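Local coordinates for endonuclease and methylase LlaGI (PDB 5FFJ), which recognises a specific DNA sequence and probably methylates adenines in it, with a helicase-like ATPase coupled, in the full enzyme, to DNA cleavage, at residues P706-D711 with I1009-E1014; S961-G966 with I997-T1002. All blocks are in the same frame, centred on the assembly; numbering follows the deposited sequence.

Interaction 1 (P706-D711 with I1009-E1014)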
loop_
_atom_site.group_PDB
_atom_site.type_symbol
_atom_site.label_atom_id
_atom_site.label_comp_id
_atom_site.label_asym_id
_atom_site.label_seq_id
_atom_site.Cartn_x
_atom_site.Cartn_y
_atom_site.Cartn_z
ATOM N N PRO A 706 14.221 11.278 -0.276
ATOM C CA PRO A 706 14.899 12.271 -1.120
ATOM C C PRO A 706 16.331 12.575 -0.678
ATOM O O PRO A 706 16.580 12.814 0.503
ATOM C CB PRO A 706 14.015 13.512 -0.975
ATOM C CG PRO A 706 12.659 12.966 -0.724
ATOM C CD PRO A 706 12.857 11.714 0.084
ATOM N N ILE A 707 17.254 12.565 -1.635
ATOM C CA ILE A 707 18.667 12.820 -1.369
ATOM C C ILE A 707 18.904 14.225 -0.813
ATOM O O ILE A 707 19.793 14.428 0.014
ATOM C CB ILE A 707 19.503 12.629 -2.655
ATOM C CG1 ILE A 707 19.584 11.143 -3.010
ATOM C CG2 ILE A 707 20.914 13.186 -2.487
ATOM C CD1 ILE A 707 19.673 10.871 -4.497
ATOM N N GLU A 708 18.120 15.192 -1.276
ATOM C CA GLU A 708 18.254 16.567 -0.808
ATOM C C GLU A 708 17.926 16.663 0.681
ATOM O O GLU A 708 18.420 17.548 1.380
ATOM C CB GLU A 708 17.345 17.510 -1.602
ATOM C CG GLU A 708 17.577 17.505 -3.108
ATOM C CD GLU A 708 16.808 16.409 -3.823
ATOM O OE1 GLU A 708 16.422 15.420 -3.164
ATOM O OE2 GLU A 708 16.584 16.540 -5.045
ATOM N N VAL A 709 17.086 15.748 1.157
ATOM C CA VAL A 709 16.710 15.695 2.566
ATOM C C VAL A 709 17.801 15.013 3.388
ATOM O O VAL A 709 18.244 15.538 4.409
ATOM C CB VAL A 709 15.378 14.940 2.757
ATOM C CG1 VAL A 709 15.109 14.658 4.236
ATOM C CG2 VAL A 709 14.230 15.725 2.141
ATOM N N VAL A 710 18.208 13.832 2.933
ATOM C CA VAL A 710 19.217 13.028 3.616
ATOM C C VAL A 710 20.504 13.825 3.805
ATOM O O VAL A 710 21.066 13.857 4.899
ATOM C CB VAL A 710 19.514 11.726 2.831
ATOM C CG1 VAL A 710 20.627 10.918 3.499
ATOM C CG2 VAL A 710 18.254 10.876 2.703
ATOM N N ASP A 711 20.958 14.472 2.737
ATOM C CA ASP A 711 22.170 15.281 2.782
ATOM C C ASP A 711 22.035 16.434 3.768
ATOM O O ASP A 711 23.008 16.823 4.415
ATOM C CB ASP A 711 22.502 15.832 1.391
ATOM C CG ASP A 711 23.244 14.831 0.524
ATOM O OD1 ASP A 711 23.150 13.616 0.795
ATOM O OD2 ASP A 711 23.920 15.263 -0.432
ATOM N N ILE A 1009 15.488 24.347 -2.052
ATOM C CA ILE A 1009 16.003 25.008 -0.858
ATOM C C ILE A 1009 16.945 24.087 -0.083
ATOM O O ILE A 1009 17.863 24.553 0.591
ATOM C CB ILE A 1009 14.855 25.458 0.067
ATOM C CG1 ILE A 1009 13.967 26.473 -0.656
ATOM C CG2 ILE A 1009 15.404 26.072 1.355
ATOM C CD1 ILE A 1009 12.698 26.827 0.086
ATOM N N LEU A 1010 16.712 22.782 -0.185
ATOM C CA LEU A 1010 17.522 21.795 0.525
ATOM C C LEU A 1010 18.841 21.533 -0.195
ATOM O O LEU A 1010 19.850 21.206 0.433
ATOM C CB LEU A 1010 16.744 20.489 0.693
ATOM C CG LEU A 1010 15.944 20.315 1.988
ATOM C CD1 LEU A 1010 15.295 21.618 2.431
ATOM C CD2 LEU A 1010 14.885 19.234 1.807
ATOM N N ARG A 1011 18.826 21.664 -1.516
ATOM C CA ARG A 1011 20.053 21.636 -2.298
ATOM C C ARG A 1011 20.807 22.955 -2.116
ATOM O O ARG A 1011 22.037 22.976 -2.030
ATOM C CB ARG A 1011 19.744 21.397 -3.779
ATOM C CG ARG A 1011 20.248 20.059 -4.330
ATOM C CD ARG A 1011 19.488 19.595 -5.582
ATOM N NE ARG A 1011 18.338 20.444 -5.906
ATOM C CZ ARG A 1011 17.100 20.009 -6.144
ATOM N NH1 ARG A 1011 16.142 20.883 -6.420
ATOM N NH2 ARG A 1011 16.804 18.714 -6.115
ATOM N N ASP A 1012 20.053 24.050 -2.047
ATOM C CA ASP A 1012 20.614 25.393 -1.906
ATOM C C ASP A 1012 21.240 25.565 -0.521
ATOM O O ASP A 1012 22.415 25.922 -0.398
ATOM C CB ASP A 1012 19.519 26.441 -2.155
ATOM C CG ASP A 1012 20.014 27.867 -2.008
ATOM O OD1 ASP A 1012 21.240 28.092 -2.087
ATOM O OD2 ASP A 1012 19.167 28.770 -1.828
ATOM N N LYS A 1013 20.447 25.300 0.515
ATOM C CA LYS A 1013 20.929 25.314 1.895
ATOM C C LYS A 1013 21.161 23.884 2.356
ATOM O O LYS A 1013 20.214 23.127 2.576
ATOM C CB LYS A 1013 19.937 26.017 2.827
ATOM C CG LYS A 1013 19.214 27.192 2.197
ATOM C CD LYS A 1013 19.123 28.372 3.143
ATOM C CE LYS A 1013 18.635 29.605 2.410
ATOM N NZ LYS A 1013 18.376 30.733 3.338
ATOM N N GLU A 1014 22.430 23.521 2.501
ATOM C CA GLU A 1014 22.803 22.153 2.824
ATOM C C GLU A 1014 22.724 21.896 4.323
ATOM O O GLU A 1014 22.740 20.748 4.758
ATOM C CB GLU A 1014 24.217 21.855 2.309
ATOM C CG GLU A 1014 24.361 21.972 0.797
ATOM C CD GLU A 1014 25.582 22.771 0.381
ATOM O OE1 GLU A 1014 25.406 23.878 -0.174
ATOM O OE2 GLU A 1014 26.713 22.294 0.606
#
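The opening turn of helix 707-725, with Pro706 at its N-cap position, lies beside the closing turn of helix 1003-1012. The backbones come nearest at Glu708 and Leu1010, whose CA atoms are 5.4 Å apart, and the register advances in the same direction along both segments, to 6.9 Å between the CA atoms of Asp711 and Glu1014. Leu1010 fills the middle: its CB meets Glu708 CB at 3.8 Å and also rests against the Glu708 carbonyl O, while its CD2 methyl reaches Val709 CG2 at 3.6 Å. Although Val709 CB is directed away from the partner helix, CG1 stands anti to the backbone N, which leaves CG2 beside that N and on the leucine side. Glu708 and Arg1011 run alongside each other, methylenes in contact. The glutamate bends at chi2 (86°) and the arginine at chi3 (-7°), so that a salt bridge closes between Glu708 OE2 and Arg1011 NH2 (2.4 Å). The carboxylate comes to the guanidinium edge with its plane turned by 65°, a single-point pairing; NH1 has a second anion, Asp1008. Asp711 instead faces Arg749 of helix 745-760. The contact thus joins a helix leading into strand 736-738 of the Rossmann-like methyltransferase sheet, strand order 3-2-1-4-5-7-6, to the helix connecting its two added strands, 991-996 and 1022-1024.

Interaction 2 (S961-G966 with I997-T1002)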
loop_
_atom_site.group_PDB
_atom_site.type_symbol
_atom_site.label_atom_id
_atom_site.label_comp_id
_atom_site.label_asym_id
_atom_site.label_seq_id
_atom_site.Cartn_x
_atom_site.Cartn_y
_atom_site.Cartn_z
ATOM N N SER A 961 -4.994 23.018 1.895
ATOM C CA SER A 961 -4.265 22.081 1.047
ATOM C C SER A 961 -3.289 22.826 0.144
ATOM O O SER A 961 -2.148 22.403 -0.037
ATOM C CB SER A 961 -5.232 21.249 0.203
ATOM O OG SER A 961 -4.532 20.310 -0.593
ATOM N N ARG A 962 -3.745 23.943 -0.414
ATOM C CA ARG A 962 -2.917 24.734 -1.316
ATOM C C ARG A 962 -1.746 25.356 -0.562
ATOM O O ARG A 962 -0.633 25.425 -1.082
ATOM C CB ARG A 962 -3.752 25.824 -2.000
ATOM C CG ARG A 962 -4.922 25.288 -2.824
ATOM C CD ARG A 962 -5.537 26.359 -3.711
ATOM N NE ARG A 962 -6.132 27.453 -2.943
ATOM C CZ ARG A 962 -7.381 27.462 -2.482
ATOM N NH1 ARG A 962 -8.188 26.429 -2.695
ATOM N NH2 ARG A 962 -7.824 28.509 -1.799
ATOM N N LYS A 963 -1.997 25.799 0.668
ATOM C CA LYS A 963 -0.951 26.399 1.492
ATOM C C LYS A 963 0.120 25.376 1.862
ATOM O O LYS A 963 1.310 25.690 1.864
ATOM C CB LYS A 963 -1.543 27.013 2.765
ATOM C CG LYS A 963 -2.428 28.228 2.530
ATOM C CD LYS A 963 -2.444 29.150 3.740
ATOM C CE LYS A 963 -3.698 30.010 3.772
ATOM N NZ LYS A 963 -4.902 29.229 4.176
ATOM N N GLU A 964 -0.304 24.155 2.175
ATOM C CA GLU A 964 0.629 23.090 2.535
ATOM C C GLU A 964 1.602 22.820 1.393
ATOM O O GLU A 964 2.816 22.949 1.556
ATOM C CB GLU A 964 -0.127 21.811 2.898
ATOM C CG GLU A 964 -0.837 21.879 4.240
ATOM C CD GLU A 964 0.125 21.967 5.406
ATOM O OE1 GLU A 964 1.030 21.109 5.502
ATOM O OE2 GLU A 964 -0.022 22.900 6.224
ATOM N N GLY A 965 1.061 22.445 0.240
ATOM C CA GLY A 965 1.856 22.313 -0.967
ATOM C C GLY A 965 2.473 20.943 -1.171
ATOM O O GLY A 965 1.877 19.921 -0.832
ATOM N N GLY A 966 3.680 20.937 -1.729
ATOM C CA GLY A 966 4.351 19.715 -2.133
ATOM C C GLY A 966 4.568 18.702 -1.026
ATOM O O GLY A 966 4.834 19.058 0.123
ATOM N N ILE A 997 8.821 26.422 6.318
ATOM C CA ILE A 997 9.391 26.509 4.975
ATOM C C ILE A 997 8.594 27.459 4.082
ATOM O O ILE A 997 9.073 27.871 3.025
ATOM C CB ILE A 997 9.461 25.120 4.299
ATOM C CG1 ILE A 997 10.465 25.138 3.143
ATOM C CG2 ILE A 997 8.079 24.679 3.816
ATOM C CD1 ILE A 997 10.850 23.753 2.647
ATOM N N GLY A 998 7.378 27.790 4.510
ATOM C CA GLY A 998 6.537 28.739 3.803
ATOM C C GLY A 998 5.376 28.082 3.088
ATOM O O GLY A 998 5.414 26.891 2.774
ATOM N N ASP A 999 4.339 28.868 2.823
ATOM C CA ASP A 999 3.157 28.360 2.146
ATOM C C ASP A 999 3.437 28.110 0.658
ATOM O O ASP A 999 4.388 28.651 0.092
ATOM C CB ASP A 999 1.977 29.337 2.305
ATOM C CG ASP A 999 1.591 29.574 3.761
ATOM O OD1 ASP A 999 1.828 28.685 4.605
ATOM O OD2 ASP A 999 1.034 30.655 4.056
ATOM N N TYR A 1000 2.633 27.225 0.067
ATOM C CA TYR A 1000 2.441 27.107 -1.388
ATOM C C TYR A 1000 3.615 26.540 -2.191
ATOM O O TYR A 1000 3.510 26.398 -3.409
ATOM C CB TYR A 1000 2.070 28.471 -1.986
ATOM C CG TYR A 1000 0.755 29.029 -1.482
ATOM C CD1 TYR A 1000 -0.449 28.416 -1.803
ATOM C CD2 TYR A 1000 0.719 30.170 -0.694
ATOM C CE1 TYR A 1000 -1.652 28.920 -1.345
ATOM C CE2 TYR A 1000 -0.482 30.682 -0.233
ATOM C CZ TYR A 1000 -1.665 30.053 -0.564
ATOM O OH TYR A 1000 -2.869 30.553 -0.111
ATOM N N LEU A 1001 4.716 26.194 -1.535
ATOM C CA LEU A 1001 5.890 25.725 -2.264
ATOM C C LEU A 1001 5.665 24.344 -2.874
ATOM O O LEU A 1001 5.077 23.462 -2.244
ATOM C CB LEU A 1001 7.112 25.694 -1.347
ATOM C CG LEU A 1001 7.584 27.052 -0.826
ATOM C CD1 LEU A 1001 8.744 26.860 0.141
ATOM C CD2 LEU A 1001 7.978 27.971 -1.979
ATOM N N THR A 1002 6.127 24.170 -4.109
ATOM C CA THR A 1002 6.059 22.877 -4.780
ATOM C C THR A 1002 7.005 21.887 -4.114
ATOM O O THR A 1002 7.851 22.271 -3.306
ATOM C CB THR A 1002 6.416 22.980 -6.284
ATOM O OG1 THR A 1002 7.792 23.347 -6.438
ATOM C CG2 THR A 1002 5.533 24.004 -6.989
#
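The loop 997-1002, between strand 991-996 and helix 1003-1012, is held against the end of helix 959-964 at the surface, near the bound DNA. Tyr1000 lays its ring over the backbone of Lys963. Its CB is directed away from the helix overall, but with CG anti to the carbonyl carbon (chi1 -63°) the ring folds back, and Lys963 CA sits over one face, 4.1 Å from the centroid, in a CH-pi contact. The lysine chain runs alongside the ring, so that CG touches the phenol end, 3.5 Å from Tyr1000 OH. Further along the chain, Lys963 CD passes Asp999 OD2 at 3.8 Å; the charged ends part, NZ bending at chi4 to Glu959 and Asp999 pairing with Arg951, which also binds Glu964. Tyr1000 N gives a nearly straight bond to Lys963 O (2.7 Å), from above the carbonyl plane. Gly966 N bonds as straight to Leu1001 O (2.9 Å), within that carbonyl's plane. Gly965, at positive phi where the helix ends, brings its CA against Leu1001 O, where a CB would clash. An alanine at Lys963 removes the methylenes beside the phenol and the salt bridge to Glu959, and would probably leave the ring less well held at its OH end, though the CA contact and backbone bonds could remain. Chemically, main-chain bonds position the loop, whereas the lysine meets the ring face through CA and the phenol end through its methylenes, and sends its charge to Glu959.

Overall arrangement
Helix 1003-1012 ties the two contacts together: its end takes part in interaction 1, and the loop entering it forms half of interaction 2. Their centres are about 17 Å apart, yet they touch where Ile1009 CD1 packs on Leu1001 and Ile997. Along the chain, 961-966 with 997-1002 is nested within the span closed by 706-711 with 1009-1014. Interaction 1, partly buried, pairs two helices through aliphatic side chains and a salt bridge. Interaction 2 is a surface contact of a helix end with a loop, relying on backbone hydrogen bonds and a tyrosine face. It also lies nearer the DNA, with Ser961 packing on a cytosine base.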